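Local coordinates for DUF4973 domain-containing protein (Bacteroides thetaiotaomicron, PDB 4QNI) that is of uncharacterised function but probably serves as an auxiliary nutrient-binding protein, built from an N-terminal E-set-type domain and a C-terminal beta-sheet domain, at residues Tyr28-Ser32 against Phe125-Asn129; Leu316-Ile320 against Gln329-Trp333. All coordinates share one frame; numbering follows the deposited sequence.

Contact 1 (Tyr28-Ser32 against Phe125-Asn129); sequences YVPYS and FDFRN
Phe127 packs between Val29 and Tyr31, and its side chain can be followed outward from the backbone. CB rests against the Tyr31 ring, 3.6 Å from Tyr31 CE1, as the two side chains run by one another, pointing opposite ways. CG lies opposite the carbonyl carbon of Phe127 (chi1 -62°), which sends the ring toward strand 24-30. The CD2-CE2 edge lies along the other segment. CD2 comes 3.6 Å from Tyr31 O, and CE2 lies 3.7 Å from Pro30 O. Both oxygens sit near the ring plane, where the weakly positive C-H groups point. CE2 also touches Val29 CG1 at 3.8 Å, and CZ is 3.9 Å from Val29 CB. Phe125 CB lies over one face of the Phe127 ring, toward its rim. Val29 CG1 has a second neighbour, Phe125 CD2, at 3.8 Å. The valine therefore meets both phenylalanines, crossing each at about a right angle. Ile165 and Pro167 of strand 160-168 also touch Phe127.

The Tyr31 ring carries on past Phe127 CB to Arg128, where OH approaches CA and CG. A water gives a hydrogen bond to Tyr31 OH and accepts one from Asn129 N, each 2.8 Å long. Tyr31 OH also hydrogen-bonds to Glu45. Beyond it, Arg128 grips Asp126 side-on, through NE to OD1 and NH2 to OD2, with both bonds nearly straight at 174°. These bonds hold the groups edge to edge, with both oxygens in the guanidinium plane.

The two strands belong to different sheets of the DUF4973 region, so the contact is core packing between sheets. Its centre is apolar, with carbonyl oxygens at a ring edge. The polar link across it is a water at the margin, which implies that side-chain fit does most of the joining.

Contact 2 (Leu316-Ile320 against Gln329-Trp333); sequences LSRDI and QAIEW. With EDO (1,2-ethanediol), chain J.
The Trp333 ring and the Arg318 guanidinium meet at an angle, their planes 54° apart. Trp333 CH2 sits over one face of the guanidinium, toward its rim, and 3.6 Å from Arg318 NE. Seen from the indole, the arginine approaches obliquely. One face of the indole carries Ile331 CG2 over its centre, in CH-pi packing, and Tyr28 stacks on the other. At the indole edge, in its plane, lies C1 of an ethanediol, 3.7 Å from Trp333 CZ3. The diol O2 gives a hydrogen bond to Ser317 O. This molecule is probably from the crystallisation liquor.

Arg318 reaches the indole by running out extended and then bending at chi3 (-78°). On the way its CG touches Ile331 CG2 at 3.7 Å. Its NH2 hydrogen-bonds to the carbonyls of Asn169 and Ser172, which fix the far end of the guanidinium. Ile320 and Ile331 run alongside each other in the same direction, with Ile320 CD1 3.6 Å from Ile331 CG1. Ile320 CG2 meets the methyl of Ala330.

The backbones join through a single beta bridge between Ile320 and Ile331. Glu332 N donates to Asp319 O at 2.8 Å, an almost straight bond of 177°. Ile331 CA makes a CH...O contact with the same oxygen. A water links Asp319 N to Glu332 O. The Asp319 and Glu332 carboxylates do not meet: Asp319 OD1 is bonded to His284, and Glu332 OE2 to Asn321.

The chain end thus folds back on strand 306-321 of the large C-terminal antiparallel sheet. The Glu332-Asp319 bond, the water and a backbone bond between Ala330 and Asn321 hold it there. Apolar branches of Ile320, Ala330 and Ile331 and the Arg318 chain pack beside this link. The guanidinium face packs on the indole corner by van der Waals contact.

Overall arrangement
Contact 1 closes before contact 2 opens along the chain, and their centres are about 17 Å apart. Contact 1 (28-32 with 125-129) lies within the DUF4973 region. Contact 2 (316-320 with 329-333) joins a strand of the large C-terminal sheet to the chain end after it. They nevertheless touch: in the stack of the two rings, Tyr28 CB is 3.4 Å from Trp333 NE1. Phe168, at the end of strand 160-168, meets both Tyr28 and Trp333. The C-terminal tryptophan is therefore a direct link between the two parts of the chain. Ethanediol molecules lie near both contacts, about 4 Å from the side chains of Tyr31 and Arg318. No binding site is established here.

Contact 1 (Tyr28-Ser32 against Phe125-Asn129)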
ATOM      1  N   TYR A  28     -20.128 -17.122   6.758  1.00 38.77           N
ATOM      2  CA  TYR A  28     -20.308 -18.551   6.937  1.00 38.74           C
ATOM      3  C   TYR A  28     -21.416 -18.770   7.940  1.00 41.68           C
ATOM      4  O   TYR A  28     -21.374 -18.260   9.062  1.00 42.12           O
ATOM      5  CB  TYR A  28     -18.973 -19.212   7.354  1.00 41.38           C
ATOM      6  CG  TYR A  28     -18.012 -19.360   6.191  1.00 44.33           C
ATOM      7  CD1 TYR A  28     -17.982 -20.528   5.428  1.00 47.81           C
ATOM      8  CD2 TYR A  28     -17.145 -18.322   5.834  1.00 44.06           C
ATOM      9  CE1 TYR A  28     -17.115 -20.663   4.340  1.00 50.42           C
ATOM     10  CE2 TYR A  28     -16.262 -18.453   4.760  1.00 44.60           C
ATOM     11  CZ  TYR A  28     -16.266 -19.616   4.002  1.00 58.88           C
ATOM     12  OH  TYR A  28     -15.414 -19.772   2.928  1.00 68.44           O
ATOM     13  N   VAL A  29     -22.441 -19.481   7.492  1.00 37.09           N
ATOM     14  CA  VAL A  29     -23.679 -19.746   8.227  1.00 36.52           C
ATOM     15  C   VAL A  29     -23.858 -21.274   8.336  1.00 38.85           C
ATOM     16  O   VAL A  29     -23.765 -21.939   7.313  1.00 37.13           O
ATOM     17  CB  VAL A  29     -24.914 -19.088   7.516  1.00 38.20           C
ATOM     18  CG1 VAL A  29     -26.164 -19.195   8.376  1.00 38.57           C
ATOM     19  CG2 VAL A  29     -24.652 -17.644   7.104  1.00 37.21           C
ATOM     20  N   PRO A  30     -24.103 -21.872   9.518  1.00 36.40           N
ATOM     21  CA  PRO A  30     -24.275 -23.337   9.543  1.00 36.84           C
ATOM     22  C   PRO A  30     -25.472 -23.713   8.687  1.00 39.85           C
ATOM     23  O   PRO A  30     -26.452 -22.975   8.694  1.00 38.09           O
ATOM     24  CB  PRO A  30     -24.483 -23.679  11.029  1.00 39.57           C
ATOM     25  CG  PRO A  30     -24.767 -22.428  11.691  1.00 44.68           C
ATOM     26  CD  PRO A  30     -24.248 -21.278  10.859  1.00 38.93           C
ATOM     27  N   TYR A  31     -25.360 -24.804   7.885  1.00 35.89           N
ATOM     28  CA  TYR A  31     -26.450 -25.245   7.013  1.00 34.69           C
ATOM     29  C   TYR A  31     -27.693 -25.496   7.877  1.00 41.10           C
ATOM     30  O   TYR A  31     -28.788 -25.072   7.517  1.00 42.37           O
ATOM     31  CB  TYR A  31     -26.039 -26.463   6.197  1.00 33.15           C
ATOM     32  CG  TYR A  31     -27.193 -27.093   5.451  1.00 33.19           C
ATOM     33  CD1 TYR A  31     -27.650 -26.555   4.250  1.00 33.49           C
ATOM     34  CD2 TYR A  31     -27.826 -28.237   5.942  1.00 33.86           C
ATOM     35  CE1 TYR A  31     -28.726 -27.124   3.565  1.00 31.05           C
ATOM     36  CE2 TYR A  31     -28.896 -28.814   5.265  1.00 34.64           C
ATOM     37  CZ  TYR A  31     -29.339 -28.256   4.073  1.00 37.93           C
ATOM     38  OH  TYR A  31     -30.377 -28.832   3.378  1.00 36.87           O
ATOM     39  N   SER A  32     -27.487 -26.108   9.040  1.00 37.63           N
ATOM     40  CA  SER A  32     -28.492 -26.350  10.053  1.00 39.58           C
ATOM     41  C   SER A  32     -28.056 -25.726  11.376  1.00 45.37           C
ATOM     42  O   SER A  32     -26.942 -25.953  11.835  1.00 44.32           O
ATOM     43  CB  SER A  32     -28.743 -27.850  10.239  1.00 42.36           C
ATOM     44  OG  SER A  32     -29.376 -28.432   9.119  1.00 46.83           O
ATOM     45  N   PHE A 125     -32.507 -18.172   7.452  1.00 36.98           N
ATOM     46  CA  PHE A 125     -32.181 -18.848   6.215  1.00 36.46           C
ATOM     47  C   PHE A 125     -32.844 -20.201   6.097  1.00 42.88           C
ATOM     48  O   PHE A 125     -33.000 -20.932   7.076  1.00 40.31           O
ATOM     49  CB  PHE A 125     -30.660 -19.051   6.075  1.00 36.78           C
ATOM     50  CG  PHE A 125     -29.860 -17.788   5.947  1.00 37.06           C
ATOM     51  CD1 PHE A 125     -29.735 -17.148   4.720  1.00 37.07           C
ATOM     52  CD2 PHE A 125     -29.181 -17.263   7.043  1.00 38.25           C
ATOM     53  CE1 PHE A 125     -28.963 -15.995   4.593  1.00 36.72           C
ATOM     54  CE2 PHE A 125     -28.406 -16.103   6.915  1.00 39.24           C
ATOM     55  CZ  PHE A 125     -28.336 -15.457   5.704  1.00 36.82           C
ATOM     56  N   ASP A 126     -33.186 -20.535   4.844  1.00 41.01           N
ATOM     57  CA  ASP A 126     -33.740 -21.808   4.432  1.00 40.68           C
ATOM     58  C   ASP A 126     -32.901 -22.225   3.247  1.00 42.53           C
ATOM     59  O   ASP A 126     -33.094 -21.716   2.137  1.00 41.37           O
ATOM     60  CB  ASP A 126     -35.241 -21.720   4.115  1.00 42.84           C
ATOM     61  CG  ASP A 126     -35.880 -23.083   3.916  1.00 48.76           C
ATOM     62  OD1 ASP A 126     -35.137 -24.089   3.863  1.00 48.18           O
ATOM     63  OD2 ASP A 126     -37.119 -23.148   3.833  1.00 56.54           O
ATOM     64  N   PHE A 127     -31.885 -23.057   3.524  1.00 36.80           N
ATOM     65  CA  PHE A 127     -30.911 -23.486   2.537  1.00 34.90           C
ATOM     66  C   PHE A 127     -31.319 -24.780   1.840  1.00 41.60           C
ATOM     67  O   PHE A 127     -30.601 -25.252   0.963  1.00 42.31           O
ATOM     68  CB  PHE A 127     -29.545 -23.640   3.188  1.00 35.65           C
ATOM     69  CG  PHE A 127     -28.893 -22.413   3.812  1.00 36.53           C
ATOM     70  CD1 PHE A 127     -28.690 -21.253   3.063  1.00 38.15           C
ATOM     71  CD2 PHE A 127     -28.368 -22.463   5.106  1.00 37.30           C
ATOM     72  CE1 PHE A 127     -28.039 -20.145   3.622  1.00 38.97           C
ATOM     73  CE2 PHE A 127     -27.703 -21.359   5.657  1.00 40.13           C
ATOM     74  CZ  PHE A 127     -27.524 -20.217   4.905  1.00 38.05           C
ATOM     75  N   ARG A 128     -32.464 -25.348   2.199  1.00 40.26           N
ATOM     76  CA  ARG A 128     -32.943 -26.576   1.566  1.00 41.15           C
ATOM     77  C   ARG A 128     -32.989 -26.450   0.038  1.00 45.31           C
ATOM     78  O   ARG A 128     -33.593 -25.523  -0.508  1.00 45.65           O
ATOM     79  CB  ARG A 128     -34.316 -26.949   2.111  1.00 39.99           C
ATOM     80  CG  ARG A 128     -34.198 -27.511   3.518  1.00 44.01           C
ATOM     81  CD  ARG A 128     -35.540 -27.841   4.099  1.00 40.42           C
ATOM     82  NE  ARG A 128     -36.431 -26.685   4.132  1.00 47.72           N
ATOM     83  CZ  ARG A 128     -37.740 -26.750   4.343  1.00 61.64           C
ATOM     84  NH1 ARG A 128     -38.332 -27.925   4.529  1.00 55.24           N
ATOM     85  NH2 ARG A 128     -38.465 -25.644   4.384  1.00 49.02           N
ATOM     86  N   ASN A 129     -32.278 -27.359  -0.621  1.00 40.67           N
ATOM     87  CA  ASN A 129     -32.132 -27.524  -2.069  1.00 40.43           C
ATOM     88  C   ASN A 129     -31.424 -26.372  -2.748  1.00 43.53           C
ATOM     89  O   ASN A 129     -31.524 -26.252  -3.974  1.00 42.50           O
ATOM     90  CB  ASN A 129     -33.466 -27.796  -2.761  1.00 43.05           C
ATOM     91  CG  ASN A 129     -34.031 -29.113  -2.351  1.00 57.91           C
ATOM     92  OD1 ASN A 129     -33.364 -30.144  -2.390  1.00 57.04           O
ATOM     93  ND2 ASN A 129     -35.232 -29.080  -1.859  1.00 52.56           N
TER
HETATM   94  O   HOH W   1     -30.878 -29.446   0.690  1.00 38.24           O

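Contact 2 (Leu316-Ile320 against Gln329-Trp333)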
ATOM      1  N   LEU A 316      -9.324 -30.987   4.183  1.00 37.96           N
ATOM      2  CA  LEU A 316      -9.923 -29.777   4.679  1.00 36.62           C
ATOM      3  C   LEU A 316      -9.472 -29.558   6.106  1.00 43.82           C
ATOM      4  O   LEU A 316      -9.609 -30.458   6.918  1.00 43.65           O
ATOM      5  CB  LEU A 316     -11.450 -29.884   4.630  1.00 34.65           C
ATOM      6  CG  LEU A 316     -12.233 -28.689   5.228  1.00 36.21           C
ATOM      7  CD1 LEU A 316     -12.095 -27.460   4.355  1.00 33.33           C
ATOM      8  CD2 LEU A 316     -13.715 -29.078   5.504  1.00 34.78           C
ATOM      9  N   SER A 317      -8.971 -28.369   6.417  1.00 43.88           N
ATOM     10  CA  SER A 317      -8.609 -27.976   7.785  1.00 45.18           C
ATOM     11  C   SER A 317      -9.560 -26.855   8.257  1.00 46.78           C
ATOM     12  O   SER A 317      -9.939 -25.980   7.491  1.00 44.72           O
ATOM     13  CB  SER A 317      -7.151 -27.536   7.878  1.00 49.99           C
ATOM     14  OG  SER A 317      -6.879 -26.460   7.001  1.00 65.45           O
ATOM     15  N   ARG A 318      -9.964 -26.921   9.492  1.00 43.93           N
ATOM     16  CA  ARG A 318     -10.867 -25.959  10.089  1.00 44.06           C
ATOM     17  C   ARG A 318     -10.331 -25.635  11.463  1.00 51.03           C
ATOM     18  O   ARG A 318     -10.078 -26.544  12.254  1.00 52.88           O
ATOM     19  CB  ARG A 318     -12.291 -26.539  10.138  1.00 40.76           C
ATOM     20  CG  ARG A 318     -13.328 -25.532  10.508  1.00 49.02           C
ATOM     21  CD  ARG A 318     -14.722 -26.112  10.536  1.00 49.67           C
ATOM     22  NE  ARG A 318     -15.304 -26.282   9.203  1.00 49.51           N
ATOM     23  CZ  ARG A 318     -16.536 -26.740   9.000  1.00 56.27           C
ATOM     24  NH1 ARG A 318     -17.320 -27.040  10.033  1.00 34.96           N
ATOM     25  NH2 ARG A 318     -16.992 -26.913   7.764  1.00 34.08           N
ATOM     26  N   ASP A 319     -10.126 -24.358  11.746  1.00 48.97           N
ATOM     27  CA  ASP A 319      -9.589 -23.967  13.036  1.00 51.00           C
ATOM     28  C   ASP A 319     -10.692 -23.576  13.942  1.00 54.44           C
ATOM     29  O   ASP A 319     -11.503 -22.712  13.608  1.00 52.13           O
ATOM     30  CB  ASP A 319      -8.553 -22.846  12.893  1.00 55.62           C
ATOM     31  CG  ASP A 319      -7.402 -23.256  11.997  1.00 72.11           C
ATOM     32  OD1 ASP A 319      -6.855 -24.367  12.204  1.00 72.93           O
ATOM     33  OD2 ASP A 319      -7.131 -22.532  11.013  1.00 81.89           O
ATOM     34  N   ILE A 320     -10.739 -24.253  15.091  1.00 54.42           N
ATOM     35  CA  ILE A 320     -11.741 -24.069  16.128  1.00 55.78           C
ATOM     36  C   ILE A 320     -11.067 -23.457  17.328  1.00 63.97           C
ATOM     37  O   ILE A 320     -10.189 -24.070  17.929  1.00 65.39           O
ATOM     38  CB  ILE A 320     -12.447 -25.415  16.485  1.00 59.23           C
ATOM     39  CG1 ILE A 320     -12.825 -26.292  15.242  1.00 57.63           C
ATOM     40  CG2 ILE A 320     -13.606 -25.218  17.466  1.00 61.46           C
ATOM     41  CD1 ILE A 320     -13.858 -25.784  14.293  1.00 60.14           C
ATOM     42  N   GLN A 329     -19.953 -20.943  16.276  1.00 89.54           N
ATOM     43  CA  GLN A 329     -19.387 -19.596  16.328  1.00 88.52           C
ATOM     44  C   GLN A 329     -17.860 -19.605  16.556  1.00 89.82           C
ATOM     45  O   GLN A 329     -17.190 -18.625  16.201  1.00 90.00           O
ATOM     46  CB  GLN A 329     -20.068 -18.775  17.431  1.00 91.14           C
ATOM     47  CG  GLN A 329     -21.449 -18.263  17.054  1.00103.82           C
ATOM     48  CD  GLN A 329     -21.781 -17.007  17.824  1.00120.09           C
ATOM     49  OE1 GLN A 329     -21.435 -15.888  17.421  1.00110.04           O
ATOM     50  NE2 GLN A 329     -22.448 -17.166  18.959  1.00115.14           N
ATOM     51  N   ALA A 330     -17.315 -20.712  17.125  1.00 82.96           N
ATOM     52  CA  ALA A 330     -15.893 -20.886  17.468  1.00 81.52           C
ATOM     53  C   ALA A 330     -14.936 -20.962  16.257  1.00 77.96           C
ATOM     54  O   ALA A 330     -13.724 -20.793  16.456  1.00 78.90           O
ATOM     55  CB  ALA A 330     -15.714 -22.138  18.319  1.00 83.31           C
ATOM     56  N   ILE A 331     -15.463 -21.215  15.026  1.00 66.25           N
ATOM     57  CA  ILE A 331     -14.659 -21.384  13.806  1.00 61.97           C
ATOM     58  C   ILE A 331     -13.970 -20.117  13.387  1.00 63.70           C
ATOM     59  O   ILE A 331     -14.613 -19.079  13.242  1.00 63.99           O
ATOM     60  CB  ILE A 331     -15.450 -21.964  12.604  1.00 61.81           C
ATOM     61  CG1 ILE A 331     -16.140 -23.273  12.985  1.00 62.26           C
ATOM     62  CG2 ILE A 331     -14.520 -22.175  11.393  1.00 58.82           C
ATOM     63  CD1 ILE A 331     -17.489 -23.444  12.423  1.00 68.97           C
ATOM     64  N   GLU A 332     -12.663 -20.239  13.104  1.00 60.12           N
ATOM     65  CA  GLU A 332     -11.827 -19.156  12.584  1.00 60.00           C
ATOM     66  C   GLU A 332     -11.754 -19.319  11.074  1.00 62.33           C
ATOM     67  O   GLU A 332     -10.796 -19.885  10.538  1.00 63.57           O
ATOM     68  CB  GLU A 332     -10.434 -19.141  13.243  1.00 62.89           C
ATOM     69  CG  GLU A 332     -10.464 -18.699  14.693  1.00 74.34           C
ATOM     70  CD  GLU A 332      -9.122 -18.477  15.367  1.00 96.02           C
ATOM     71  OE1 GLU A 332      -8.088 -18.937  14.827  1.00 88.28           O
ATOM     72  OE2 GLU A 332      -9.110 -17.836  16.445  1.00 86.25           O
ATOM     73  N   TRP A 333     -12.816 -18.865  10.393  1.00 56.11           N
ATOM     74  CA  TRP A 333     -12.967 -18.939   8.935  1.00 52.74           C
ATOM     75  C   TRP A 333     -11.876 -18.163   8.190  1.00 73.09           C
ATOM     76  O   TRP A 333     -11.467 -17.080   8.683  1.00 79.47           O
ATOM     77  CB  TRP A 333     -14.358 -18.426   8.521  1.00 49.24           C
ATOM     78  CG  TRP A 333     -15.451 -19.358   8.921  1.00 48.78           C
ATOM     79  CD1 TRP A 333     -16.337 -19.189   9.941  1.00 51.71           C
ATOM     80  CD2 TRP A 333     -15.691 -20.676   8.387  1.00 48.02           C
ATOM     81  NE1 TRP A 333     -17.168 -20.292  10.034  1.00 50.80           N
ATOM     82  CE2 TRP A 333     -16.785 -21.223   9.098  1.00 51.06           C
ATOM     83  CE3 TRP A 333     -15.079 -21.455   7.379  1.00 48.84           C
ATOM     84  CZ2 TRP A 333     -17.288 -22.500   8.831  1.00 49.48           C
ATOM     85  CZ3 TRP A 333     -15.579 -22.725   7.117  1.00 49.58           C
ATOM     86  CH2 TRP A 333     -16.695 -23.219   7.813  1.00 49.98           C
ATOM     87  OXT TRP A 333     -11.428 -18.664   7.130  1.00 86.05           O
TER
HETATM   88  C1  EDO J 408     -13.019 -22.669   4.419  1.00 64.15           C
HETATM   89  O1  EDO J 408     -12.560 -21.313   4.461  1.00 65.30           O
HETATM   90  C2  EDO J 408     -11.951 -23.693   4.948  1.00 67.78           C
HETATM   91  O2  EDO J 408     -11.982 -23.924   6.391  1.00 68.33           O
HETATM   92  O   HOH W   2     -10.786 -22.508   9.681  1.00 62.87           O